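Local coordinates for protein glucose-6-phosphate isomerase (Chlamydia trachomatis D/UW-3/CX, PDB 6OTU) that catalyses the reversible isomerisation of glucose 6-phosphate to fructose 6-phosphate, at residues I368-P374 / C486-N490; L23-A27 / W323-L328; L49-G53 / A299-H303; N312-A318 / H478-Q483. All coordinates share one frame; numbering follows the deposited sequence.

How the contacts relate
Contacts 1, 3 and 4 are mostly buried, whereas contact 2 lies nearer the periphery and is only partly buried. Helix 466-487 serves two of them: its 478-483 part packs in contact 4, and its end enters contact 1. Helix 313-327 is likewise shared, its start by contact 4 and its end by contact 2. Two bonds, Asp301 OD1 to His478 NE2 and His303 NE2 to Leu313 N, tie contact 3 to contact 4; Arg325 and Asn326 join contact 2 to the backbone of 368-374. The chemistry changes with place: aromatic and CH-pi packing in contact 1, aliphatic packing around an indole in contact 2, bridging waters in contact 3, and close helix packing in contact 4.

Contact 1 (I368-P374 / C486-N490); sequences ISFRTSP and CWGIN
Trp487 lays its indole against the backbone of Thr372, where the last turn of helix 466-487 meets the loop leading into strand 375-377, an outermost strand of the mixed sheet in this SIS-clan isomerase. The evidence for a CH-pi contact is direct: Thr372 CA stands 3.8 Å from the centroid of the six-membered ring, only 2° off its normal. Arg371 O lies over the same face, toward the rim. NE1 of the indole donates to Asn326 OD1 of helix 313-327, which would restrain the rotation of the ring.

Phe370 meets the other end of the indole obliquely, its plane turned 35° from that of the five-membered ring and its CE2 3.5 Å from Trp487 CD1.

Thr372 divides its two branches. With chi1 at 47°, OG1 sits between the backbone N and the carbonyl carbon and is hydrogen-bonded to Lys359 O, while CG2 meets Ile489 CG2 tip to tip at 4.0 Å. Thr372 N bonds to Thr396 OG1 of the second subunit, so the loop also belongs to the dimer interface. Gly488, with positive phi, ends the helical conformation just after Trp487. At that helix end, Phe370 CZ brings the edge of its ring to Trp487 O, 3.3 Å away and close to the ring plane.

Contact 2 (L23-A27 / W323-L328); sequences LQEMA and WNRNLL
Leu23 offers different branches to Trp323 and Leu327. Its CD2 reaches the benzene part of the indole, 3.6 Å from Trp323 CZ3, in an approach that is oblique to the ring. Its CB touches the other partner, 3.6 Å from Leu327 CD1, and the two leucine side chains cross at about a right angle. Leu327 CD2 packs against the backbone of Leu23, 3.6 Å from Leu23 O. Gln24 follows with a lighter contact: its CB points away, yet Gln24 CG still lies 3.9 Å from Leu327 CD2, so it is the aliphatic part of this exposed residue that packs.

These pairs join the N-terminal helix 18-26 to the C-terminal part of helix 313-327. The turn at 323-327 is of the wider pi type, as its bonds testify: Trp323 O accepts from Leu328 N at 2.9 Å and only weakly from Leu327 N. Helix 65-77 covers Leu23 and Trp323 as well, through Ala70 and Leu71 for the first and Cys67 for the second.

Met26 contributes its backbone carbonyl carbon, which lies at the edge of the indole near its plane, while its sulfur end leads away. Trp323 can extend this far because its CG is anti to the backbone N (chi1 172°). Ala27 CA lies 3.7 Å from Trp323 CH2. The methyl of the same alanine turns to the other helix, with Ala27 CB 3.4 Å from Leu327 O. Its carbonyl oxygen, Ala27 O, meets Leu328 CD2 at 4.0 Å.

Contact 3 (L49-G53 / A299-H303); sequences LSVEG and AIDAH
Glu52 crosses to Ile300, His303 and Ala299 with almost every atom of its side chain. CB starts the path by touching the tip of an isoleucine, 3.9 Å from Ile300 CD1. CG comes next against the imidazole: it lies 4.2 Å from the centroid of the His303 ring and 29° off the normal, an off-centre CH-pi contact. A bend at chi2 (-62°) then turns the carboxylate back toward the helix backbone, with its plane 55° from that of the imidazole. Glu52 CD lies 4.1 Å from Ala299 O. The two oxygens part ways. OE2 rests 3.8 Å from Ala299 CB, a packing contact. OE1 accepts from two waters. Water 1 lies 2.7 Å from Glu52 OE1 and also donates to Ala299 O. Water 2 donates to Glu52 OE1 at 3.0 Å. The same water 2 is 2.6 Å from His303 ND1, in the plane of the ring. The polar link between the segments therefore runs through solvent molecules.

Val51 reaches the same imidazole from another direction, its CG1 3.4 Å from His303 CE1. His303 NE2 accepts a hydrogen bond from Leu313 N at the start of helix 313-327, so both ring nitrogens have partners.

Glu52 and Gly53, both with positive phi, form the two-residue type I' turn of the beta hairpin 48-51/54-57. This hairpin closes one end of the mixed sheet and packs on the last turn of helix 287-303, whose Ile300 also touches helix 466-487.

Contact 4 (N312-A318 / H478-Q483); sequences NLPLLSA and HKFAFQ
Leu315 places CD1 over one face of the Phe482 ring, 3.7 Å from its centroid and 15° off the normal, a CH-pi contact. The leucine has CG opposite its own backbone N (chi1 -173°), and the two side chains cross at about a right angle. The short helix segments 313-318 and 478-483 cross at -55°, with axes 7.9 Å apart.

The backbones come closest where Pro314 CA lies 4.5 Å from Lys479 CA. Beside it Pro314 CB lies 3.6 Å from His478 CB, both side chains pointing the same way. Ala318 CB meets both Lys479 O, at 3.4 Å, and Phe482 CB, at 3.6 Å. Lys479 is extended through all its torsions, which carries its methylenes past Ser317 OG and takes NZ to a salt bridge with Glu402. Asn312 is the N-cap of its helix; its OD1 accepts from Leu315 N at 3.0 Å, the donor standing above the carbonyl plane.

Polar ends of the flanking residues find partners elsewhere: His478 NE2 with Asp301, Asn312 ND2 with Thr306 O. The chemistry thus implies an interface held mostly by close apolar and van der Waals packing.

Contact 1 (I368-P374 / C486-N490)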
loop_
_atom_site.group_PDB
_atom_site.type_symbol
_atom_site.label_atom_id
_atom_site.label_comp_id
_atom_site.label_asym_id
_atom_site.label_seq_id
_atom_site.Cartn_x
_atom_site.Cartn_y
_atom_site.Cartn_z
ATOM N N ILE A 368 13.808 25.198 0.789
ATOM C CA ILE A 368 14.816 24.444 1.527
ATOM C C ILE A 368 15.766 23.754 0.556
ATOM O O ILE A 368 15.467 23.566 -0.625
ATOM C CB ILE A 368 14.170 23.428 2.485
ATOM C CG1 ILE A 368 13.356 22.418 1.701
ATOM C CG2 ILE A 368 13.307 24.145 3.549
ATOM C CD1 ILE A 368 12.644 21.433 2.570
ATOM N N SER A 369 16.937 23.373 1.065
ATOM C CA SER A 369 17.964 22.722 0.258
ATOM C C SER A 369 18.226 21.287 0.703
ATOM O O SER A 369 19.276 20.719 0.395
ATOM C CB SER A 369 19.260 23.521 0.301
ATOM O OG SER A 369 19.076 24.781 -0.306
ATOM N N PHE A 370 17.288 20.685 1.413
ATOM C CA PHE A 370 17.405 19.302 1.826
ATOM C C PHE A 370 16.061 18.632 1.570
ATOM O O PHE A 370 15.088 19.279 1.159
ATOM C CB PHE A 370 17.834 19.216 3.299
ATOM C CG PHE A 370 16.986 20.050 4.216
ATOM C CD1 PHE A 370 17.273 21.404 4.420
ATOM C CD2 PHE A 370 15.893 19.486 4.872
ATOM C CE1 PHE A 370 16.484 22.174 5.256
ATOM C CE2 PHE A 370 15.099 20.245 5.719
ATOM C CZ PHE A 370 15.390 21.599 5.904
ATOM N N ARG A 371 16.007 17.333 1.818
ATOM C CA ARG A 371 14.825 16.533 1.532
ATOM C C ARG A 371 14.018 16.320 2.801
ATOM O O ARG A 371 14.577 16.160 3.889
ATOM C CB ARG A 371 15.215 15.189 0.897
ATOM C CG ARG A 371 16.032 15.403 -0.378
ATOM C CD ARG A 371 16.118 14.180 -1.253
ATOM N NE ARG A 371 16.920 14.436 -2.453
ATOM C CZ ARG A 371 16.414 14.769 -3.636
ATOM N NH1 ARG A 371 15.099 14.891 -3.789
ATOM N NH2 ARG A 371 17.220 14.981 -4.671
ATOM N N THR A 372 12.697 16.334 2.662
ATOM C CA THR A 372 11.844 16.151 3.825
ATOM C C THR A 372 11.216 14.759 3.841
ATOM O O THR A 372 11.949 13.767 3.920
ATOM C CB THR A 372 10.797 17.247 3.861
ATOM O OG1 THR A 372 10.224 17.381 2.552
ATOM C CG2 THR A 372 11.468 18.562 4.291
ATOM N N SER A 373 9.885 14.657 3.779
ATOM C CA SER A 373 9.248 13.356 3.982
ATOM C C SER A 373 9.775 12.332 2.982
ATOM O O SER A 373 9.954 12.659 1.804
ATOM C CB SER A 373 7.724 13.432 3.862
ATOM O OG SER A 373 7.165 12.152 4.141
ATOM N N PRO A 374 10.095 11.125 3.421
ATOM C CA PRO A 374 10.307 10.022 2.481
ATOM C C PRO A 374 8.966 9.455 2.026
ATOM O O PRO A 374 7.901 9.791 2.565
ATOM C CB PRO A 374 11.106 9.000 3.299
ATOM C CG PRO A 374 10.709 9.267 4.733
ATOM C CD PRO A 374 10.322 10.734 4.824
ATOM N N CYS A 486 12.176 19.372 13.357
ATOM C CA CYS A 486 13.603 19.308 13.087
ATOM C C CYS A 486 13.922 19.929 11.723
ATOM O O CYS A 486 14.800 20.796 11.619
ATOM C CB CYS A 486 14.070 17.856 13.163
ATOM S SG CYS A 486 15.837 17.639 12.989
ATOM N N TRP A 487 13.200 19.509 10.674
ATOM C CA TRP A 487 13.331 20.129 9.356
ATOM C C TRP A 487 12.972 21.616 9.360
ATOM O O TRP A 487 13.467 22.368 8.511
ATOM C CB TRP A 487 12.457 19.382 8.349
ATOM C CG TRP A 487 13.013 18.033 8.042
ATOM C CD1 TRP A 487 14.336 17.702 7.960
ATOM C CD2 TRP A 487 12.282 16.825 7.816
ATOM N NE1 TRP A 487 14.475 16.371 7.682
ATOM C CE2 TRP A 487 13.233 15.803 7.587
ATOM C CE3 TRP A 487 10.917 16.508 7.764
ATOM C CZ2 TRP A 487 12.865 14.483 7.311
ATOM C CZ3 TRP A 487 10.551 15.205 7.499
ATOM C CH2 TRP A 487 11.522 14.202 7.276
ATOM N N GLY A 488 12.131 22.063 10.294
ATOM C CA GLY A 488 11.689 23.445 10.290
ATOM C C GLY A 488 10.619 23.765 9.266
ATOM O O GLY A 488 10.544 24.901 8.797
ATOM N N ILE A 489 9.788 22.793 8.910
ATOM C CA ILE A 489 8.727 22.984 7.944
ATOM C C ILE A 489 7.404 23.066 8.693
ATOM O O ILE A 489 7.331 22.823 9.893
ATOM C CB ILE A 489 8.704 21.844 6.893
ATOM C CG1 ILE A 489 8.454 20.508 7.604
ATOM C CG2 ILE A 489 10.001 21.813 6.128
ATOM C CD1 ILE A 489 8.225 19.315 6.685
ATOM N N ASN A 490 6.333 23.415 7.978
ATOM C CA ASN A 490 4.996 23.432 8.572
ATOM C C ASN A 490 4.336 22.086 8.292
ATOM O O ASN A 490 3.869 21.818 7.177
ATOM C CB ASN A 490 4.163 24.599 8.051
ATOM C CG ASN A 490 2.738 24.614 8.630
ATOM O OD1 ASN A 490 2.421 23.849 9.543
ATOM N ND2 ASN A 490 1.871 25.485 8.085
#

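Contact 2 (L23-A27 / W323-L328)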
loop_
_atom_site.group_PDB
_atom_site.type_symbol
_atom_site.label_atom_id
_atom_site.label_comp_id
_atom_site.label_asym_id
_atom_site.label_seq_id
_atom_site.Cartn_x
_atom_site.Cartn_y
_atom_site.Cartn_z
ATOM N N LEU A 23 27.217 15.124 12.227
ATOM C CA LEU A 23 26.565 13.935 11.699
ATOM C C LEU A 23 26.934 13.691 10.237
ATOM O O LEU A 23 26.957 12.536 9.785
ATOM C CB LEU A 23 25.050 14.069 11.874
ATOM C CG LEU A 23 24.474 13.722 13.250
ATOM C CD1 LEU A 23 23.083 14.351 13.427
ATOM C CD2 LEU A 23 24.431 12.203 13.444
ATOM N N GLN A 24 27.208 14.762 9.484
ATOM C CA GLN A 24 27.587 14.603 8.085
ATOM C C GLN A 24 28.933 13.911 7.964
ATOM O O GLN A 24 29.133 13.108 7.053
ATOM C CB GLN A 24 27.616 15.957 7.378
ATOM C CG GLN A 24 26.230 16.549 7.164
ATOM C CD GLN A 24 26.260 17.904 6.477
ATOM O OE1 GLN A 24 27.131 18.740 6.750
ATOM N NE2 GLN A 24 25.301 18.128 5.582
ATOM N N GLU A 25 29.858 14.196 8.888
ATOM C CA GLU A 25 31.125 13.463 8.936
ATOM C C GLU A 25 30.906 12.003 9.309
ATOM O O GLU A 25 31.515 11.109 8.722
ATOM C CB GLU A 25 32.079 14.127 9.927
ATOM C CG GLU A 25 31.997 15.634 9.905
ATOM C CD GLU A 25 33.205 16.304 10.514
ATOM O OE1 GLU A 25 33.425 17.500 10.215
ATOM O OE2 GLU A 25 33.930 15.635 11.287
ATOM N N MET A 26 30.028 11.747 10.274
ATOM C CA MET A 26 29.770 10.376 10.695
ATOM C C MET A 26 29.089 9.576 9.595
ATOM O O MET A 26 29.390 8.391 9.409
ATOM C CB MET A 26 28.920 10.371 11.971
ATOM C CG MET A 26 29.570 11.063 13.132
ATOM S SD MET A 26 28.532 11.089 14.607
ATOM C CE MET A 26 29.235 12.539 15.405
ATOM N N ALA A 27 28.187 10.211 8.843
ATOM C CA ALA A 27 27.473 9.522 7.773
ATOM C C ALA A 27 28.394 8.995 6.676
ATOM O O ALA A 27 27.954 8.163 5.876
ATOM C CB ALA A 27 26.418 10.453 7.151
ATOM N N TRP A 323 18.273 10.411 10.441
ATOM C CA TRP A 323 19.547 9.762 10.114
ATOM C C TRP A 323 19.452 9.001 8.800
ATOM O O TRP A 323 20.265 9.201 7.895
ATOM C CB TRP A 323 19.969 8.832 11.250
ATOM C CG TRP A 323 21.172 7.961 10.983
ATOM C CD1 TRP A 323 21.178 6.601 10.807
ATOM C CD2 TRP A 323 22.555 8.373 10.927
ATOM N NE1 TRP A 323 22.460 6.151 10.626
ATOM C CE2 TRP A 323 23.327 7.212 10.692
ATOM C CE3 TRP A 323 23.209 9.611 11.036
ATOM C CZ2 TRP A 323 24.721 7.250 10.552
ATOM C CZ3 TRP A 323 24.604 9.647 10.899
ATOM C CH2 TRP A 323 25.339 8.471 10.665
ATOM N N ASN A 324 18.438 8.150 8.664
ATOM C CA ASN A 324 18.293 7.385 7.432
ATOM C C ASN A 324 17.985 8.288 6.240
ATOM O O ASN A 324 18.566 8.124 5.163
ATOM C CB ASN A 324 17.197 6.332 7.606
ATOM C CG ASN A 324 17.676 5.105 8.379
ATOM O OD1 ASN A 324 18.849 4.733 8.323
ATOM N ND2 ASN A 324 16.762 4.474 9.103
ATOM N N ARG A 325 17.087 9.256 6.413
ATOM C CA ARG A 325 16.614 10.028 5.265
ATOM C C ARG A 325 17.651 11.047 4.799
ATOM O O ARG A 325 18.067 11.032 3.636
ATOM C CB ARG A 325 15.291 10.725 5.606
ATOM C CG ARG A 325 14.796 11.738 4.565
ATOM C CD ARG A 325 14.474 11.106 3.213
ATOM N NE ARG A 325 13.449 11.884 2.531
ATOM C CZ ARG A 325 13.424 12.177 1.229
ATOM N NH1 ARG A 325 14.390 11.774 0.416
ATOM N NH2 ARG A 325 12.419 12.892 0.743
ATOM N N ASN A 326 18.073 11.944 5.690
ATOM C CA ASN A 326 18.978 13.030 5.321
ATOM C C ASN A 326 20.451 12.652 5.404
ATOM O O ASN A 326 21.256 13.139 4.608
ATOM C CB ASN A 326 18.734 14.263 6.212
ATOM C CG ASN A 326 17.257 14.672 6.273
ATOM O OD1 ASN A 326 16.580 14.478 7.299
ATOM N ND2 ASN A 326 16.753 15.231 5.177
ATOM N N LEU A 327 20.850 11.823 6.351
ATOM C CA LEU A 327 22.283 11.597 6.470
ATOM C C LEU A 327 22.772 10.435 5.623
ATOM O O LEU A 327 23.827 10.552 4.998
ATOM C CB LEU A 327 22.660 11.407 7.935
ATOM C CG LEU A 327 22.594 12.854 8.427
ATOM C CD1 LEU A 327 22.272 12.939 9.886
ATOM C CD2 LEU A 327 23.899 13.571 8.100
ATOM N N LEU A 328 22.019 9.334 5.559
ATOM C CA LEU A 328 22.393 8.188 4.733
ATOM C C LEU A 328 21.780 8.241 3.344
ATOM O O LEU A 328 22.233 7.515 2.450
ATOM C CB LEU A 328 21.979 6.880 5.413
ATOM C CG LEU A 328 22.690 6.603 6.734
ATOM C CD1 LEU A 328 22.426 5.164 7.120
ATOM C CD2 LEU A 328 24.191 6.909 6.640
#

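Contact 3 (L49-G53 / A299-H303)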
loop_
_atom_site.group_PDB
_atom_site.type_symbol
_atom_site.label_atom_id
_atom_site.label_comp_id
_atom_site.label_asym_id
_atom_site.label_seq_id
_atom_site.Cartn_x
_atom_site.Cartn_y
_atom_site.Cartn_z
ATOM N N LEU A 49 14.785 0.442 24.181
ATOM C CA LEU A 49 14.003 1.293 25.069
ATOM C C LEU A 49 12.697 0.570 25.334
ATOM O O LEU A 49 11.991 0.191 24.397
ATOM C CB LEU A 49 13.748 2.673 24.440
ATOM C CG LEU A 49 12.717 3.619 25.077
ATOM C CD1 LEU A 49 13.036 3.900 26.529
ATOM C CD2 LEU A 49 12.619 4.937 24.274
ATOM N N SER A 50 12.378 0.332 26.594
ATOM C CA SER A 50 11.133 -0.345 26.907
ATOM C C SER A 50 10.381 0.514 27.910
ATOM O O SER A 50 10.863 0.766 29.026
ATOM C CB SER A 50 11.374 -1.780 27.397
ATOM O OG SER A 50 11.308 -1.871 28.794
ATOM N N VAL A 51 9.215 0.990 27.481
ATOM C CA VAL A 51 8.473 2.030 28.176
ATOM C C VAL A 51 7.089 2.122 27.540
ATOM O O VAL A 51 6.902 1.750 26.373
ATOM C CB VAL A 51 9.242 3.371 28.130
ATOM C CG1 VAL A 51 9.040 4.090 26.803
ATOM C CG2 VAL A 51 8.857 4.260 29.293
ATOM N N GLU A 52 6.104 2.551 28.339
ATOM C CA GLU A 52 4.731 2.810 27.892
ATOM C C GLU A 52 4.102 1.600 27.199
ATOM O O GLU A 52 3.296 1.735 26.274
ATOM C CB GLU A 52 4.676 4.050 26.994
ATOM C CG GLU A 52 5.082 5.370 27.696
ATOM C CD GLU A 52 4.161 5.765 28.871
ATOM O OE1 GLU A 52 4.618 6.534 29.746
ATOM O OE2 GLU A 52 2.992 5.316 28.936
ATOM N N GLY A 53 4.455 0.405 27.668
ATOM C CA GLY A 53 3.929 -0.828 27.111
ATOM C C GLY A 53 4.638 -1.362 25.881
ATOM O O GLY A 53 4.149 -2.330 25.282
ATOM N N ALA A 299 -1.337 8.951 26.972
ATOM C CA ALA A 299 -0.135 8.502 27.662
ATOM C C ALA A 299 1.116 8.760 26.826
ATOM O O ALA A 299 2.177 9.072 27.377
ATOM C CB ALA A 299 -0.265 7.022 28.023
ATOM N N ILE A 300 1.016 8.631 25.496
ATOM C CA ILE A 300 2.165 8.912 24.635
ATOM C C ILE A 300 2.382 10.419 24.496
ATOM O O ILE A 300 3.530 10.889 24.494
ATOM C CB ILE A 300 2.016 8.220 23.256
ATOM C CG1 ILE A 300 2.231 6.696 23.359
ATOM C CG2 ILE A 300 3.008 8.782 22.248
ATOM C CD1 ILE A 300 3.581 6.274 23.941
ATOM N N ASP A 301 1.295 11.198 24.374
ATOM C CA ASP A 301 1.409 12.654 24.448
ATOM C C ASP A 301 2.266 13.081 25.635
ATOM O O ASP A 301 3.150 13.932 25.503
ATOM C CB ASP A 301 0.029 13.305 24.558
ATOM C CG ASP A 301 -0.860 13.036 23.348
ATOM O OD1 ASP A 301 -0.349 12.557 22.308
ATOM O OD2 ASP A 301 -2.080 13.284 23.458
ATOM N N ALA A 302 2.007 12.511 26.815
ATOM C CA ALA A 302 2.802 12.898 27.974
ATOM C C ALA A 302 4.237 12.395 27.846
ATOM O O ALA A 302 5.186 13.104 28.198
ATOM C CB ALA A 302 2.151 12.379 29.255
ATOM N N HIS A 303 4.412 11.186 27.309
ATOM C CA HIS A 303 5.742 10.591 27.224
ATOM C C HIS A 303 6.630 11.327 26.227
ATOM O O HIS A 303 7.855 11.356 26.404
ATOM C CB HIS A 303 5.611 9.110 26.862
ATOM C CG HIS A 303 6.881 8.481 26.368
ATOM N ND1 HIS A 303 7.862 8.012 27.216
ATOM C CD2 HIS A 303 7.311 8.215 25.112
ATOM C CE1 HIS A 303 8.850 7.505 26.499
ATOM N NE2 HIS A 303 8.542 7.621 25.219
HETATM O O HOH W 1 2.878 8.549 30.207
HETATM O O HOH W 2 7.227 8.060 29.693
#

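Contact 4 (N312-A318 / H478-Q483)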
loop_
_atom_site.group_PDB
_atom_site.type_symbol
_atom_site.label_atom_id
_atom_site.label_comp_id
_atom_site.label_asym_id
_atom_site.label_seq_id
_atom_site.Cartn_x
_atom_site.Cartn_y
_atom_site.Cartn_z
ATOM N N ASN A 312 12.847 8.376 24.784
ATOM C CA ASN A 312 11.638 8.990 24.221
ATOM C C ASN A 312 11.306 8.290 22.898
ATOM O O ASN A 312 12.034 8.443 21.911
ATOM C CB ASN A 312 11.862 10.502 24.026
ATOM C CG ASN A 312 10.625 11.250 23.498
ATOM O OD1 ASN A 312 9.873 10.729 22.671
ATOM N ND2 ASN A 312 10.457 12.510 23.930
ATOM N N LEU A 313 10.204 7.527 22.868
ATOM C CA LEU A 313 9.911 6.701 21.695
ATOM C C LEU A 313 9.718 7.532 20.427
ATOM O O LEU A 313 10.496 7.356 19.475
ATOM C CB LEU A 313 8.721 5.784 22.005
ATOM C CG LEU A 313 8.997 4.696 23.057
ATOM C CD1 LEU A 313 7.713 4.148 23.605
ATOM C CD2 LEU A 313 9.865 3.567 22.477
ATOM N N PRO A 314 8.765 8.475 20.351
ATOM C CA PRO A 314 8.603 9.209 19.088
ATOM C C PRO A 314 9.796 10.082 18.725
ATOM O O PRO A 314 10.085 10.242 17.532
ATOM C CB PRO A 314 7.331 10.034 19.321
ATOM C CG PRO A 314 7.218 10.169 20.775
ATOM C CD PRO A 314 7.791 8.924 21.365
ATOM N N LEU A 315 10.522 10.611 19.708
ATOM C CA LEU A 315 11.689 11.432 19.409
ATOM C C LEU A 315 12.835 10.594 18.851
ATOM O O LEU A 315 13.527 11.024 17.923
ATOM C CB LEU A 315 12.140 12.181 20.668
ATOM C CG LEU A 315 13.250 13.198 20.394
ATOM C CD1 LEU A 315 12.805 14.138 19.273
ATOM C CD2 LEU A 315 13.609 13.977 21.652
ATOM N N LEU A 316 13.065 9.406 19.416
ATOM C CA LEU A 316 14.091 8.516 18.880
ATOM C C LEU A 316 13.733 8.065 17.471
ATOM O O LEU A 316 14.562 8.117 16.557
ATOM C CB LEU A 316 14.265 7.304 19.802
ATOM C CG LEU A 316 15.346 6.255 19.538
ATOM C CD1 LEU A 316 16.689 6.898 19.205
ATOM C CD2 LEU A 316 15.497 5.346 20.760
ATOM N N SER A 317 12.492 7.620 17.277
ATOM C CA SER A 317 12.090 7.150 15.962
ATOM C C SER A 317 12.202 8.270 14.927
ATOM O O SER A 317 12.694 8.047 13.817
ATOM C CB SER A 317 10.677 6.583 16.034
ATOM O OG SER A 317 10.071 6.603 14.759
ATOM N N ALA A 318 11.842 9.500 15.311
ATOM C CA ALA A 318 12.004 10.642 14.415
ATOM C C ALA A 318 13.469 10.867 14.047
ATOM O O ALA A 318 13.793 11.062 12.869
ATOM C CB ALA A 318 11.413 11.900 15.046
ATOM N N HIS A 478 3.464 11.938 16.727
ATOM C CA HIS A 478 4.560 12.728 17.278
ATOM C C HIS A 478 5.883 12.494 16.554
ATOM O O HIS A 478 6.676 13.437 16.423
ATOM C CB HIS A 478 4.683 12.447 18.772
ATOM C CG HIS A 478 3.478 12.903 19.518
ATOM N ND1 HIS A 478 2.810 14.058 19.173
ATOM C CD2 HIS A 478 2.775 12.345 20.527
ATOM C CE1 HIS A 478 1.765 14.209 19.966
ATOM N NE2 HIS A 478 1.724 13.185 20.799
ATOM N N LYS A 479 6.134 11.270 16.073
ATOM C CA LYS A 479 7.281 11.037 15.201
ATOM C C LYS A 479 7.306 12.039 14.053
ATOM O O LYS A 479 8.324 12.691 13.805
ATOM C CB LYS A 479 7.265 9.613 14.635
ATOM C CG LYS A 479 8.352 9.433 13.581
ATOM C CD LYS A 479 8.218 8.162 12.783
ATOM C CE LYS A 479 9.476 7.936 11.965
ATOM N NZ LYS A 479 9.253 6.909 10.927
ATOM N N PHE A 480 6.188 12.168 13.339
ATOM C CA PHE A 480 6.165 13.045 12.172
ATOM C C PHE A 480 6.263 14.510 12.586
ATOM O O PHE A 480 6.928 15.307 11.912
ATOM C CB PHE A 480 4.901 12.774 11.355
ATOM C CG PHE A 480 4.817 11.356 10.842
ATOM C CD1 PHE A 480 5.919 10.747 10.262
ATOM C CD2 PHE A 480 3.643 10.629 10.946
ATOM C CE1 PHE A 480 5.850 9.429 9.794
ATOM C CE2 PHE A 480 3.569 9.311 10.474
ATOM C CZ PHE A 480 4.664 8.718 9.902
ATOM N N ALA A 481 5.626 14.873 13.706
ATOM C CA ALA A 481 5.749 16.228 14.236
ATOM C C ALA A 481 7.193 16.556 14.596
ATOM O O ALA A 481 7.681 17.655 14.307
ATOM C CB ALA A 481 4.842 16.402 15.463
ATOM N N PHE A 482 7.888 15.619 15.252
ATOM C CA PHE A 482 9.276 15.870 15.611
ATOM C C PHE A 482 10.130 16.024 14.356
ATOM O O PHE A 482 11.012 16.889 14.302
ATOM C CB PHE A 482 9.811 14.755 16.513
ATOM C CG PHE A 482 9.501 14.934 17.994
ATOM C CD1 PHE A 482 9.770 16.131 18.644
ATOM C CD2 PHE A 482 8.969 13.879 18.738
ATOM C CE1 PHE A 482 9.502 16.291 20.000
ATOM C CE2 PHE A 482 8.700 14.032 20.100
ATOM C CZ PHE A 482 8.969 15.237 20.729
ATOM N N GLN A 483 9.861 15.220 13.322
ATOM C CA GLN A 483 10.624 15.370 12.082
ATOM C C GLN A 483 10.355 16.731 11.440
ATOM O O GLN A 483 11.288 17.411 10.997
ATOM C CB GLN A 483 10.310 14.222 11.115
ATOM C CG GLN A 483 10.676 12.847 11.667
ATOM C CD GLN A 483 10.681 11.725 10.638
ATOM O OE1 GLN A 483 11.530 10.826 10.695
ATOM N NE2 GLN A 483 9.737 11.755 9.708
#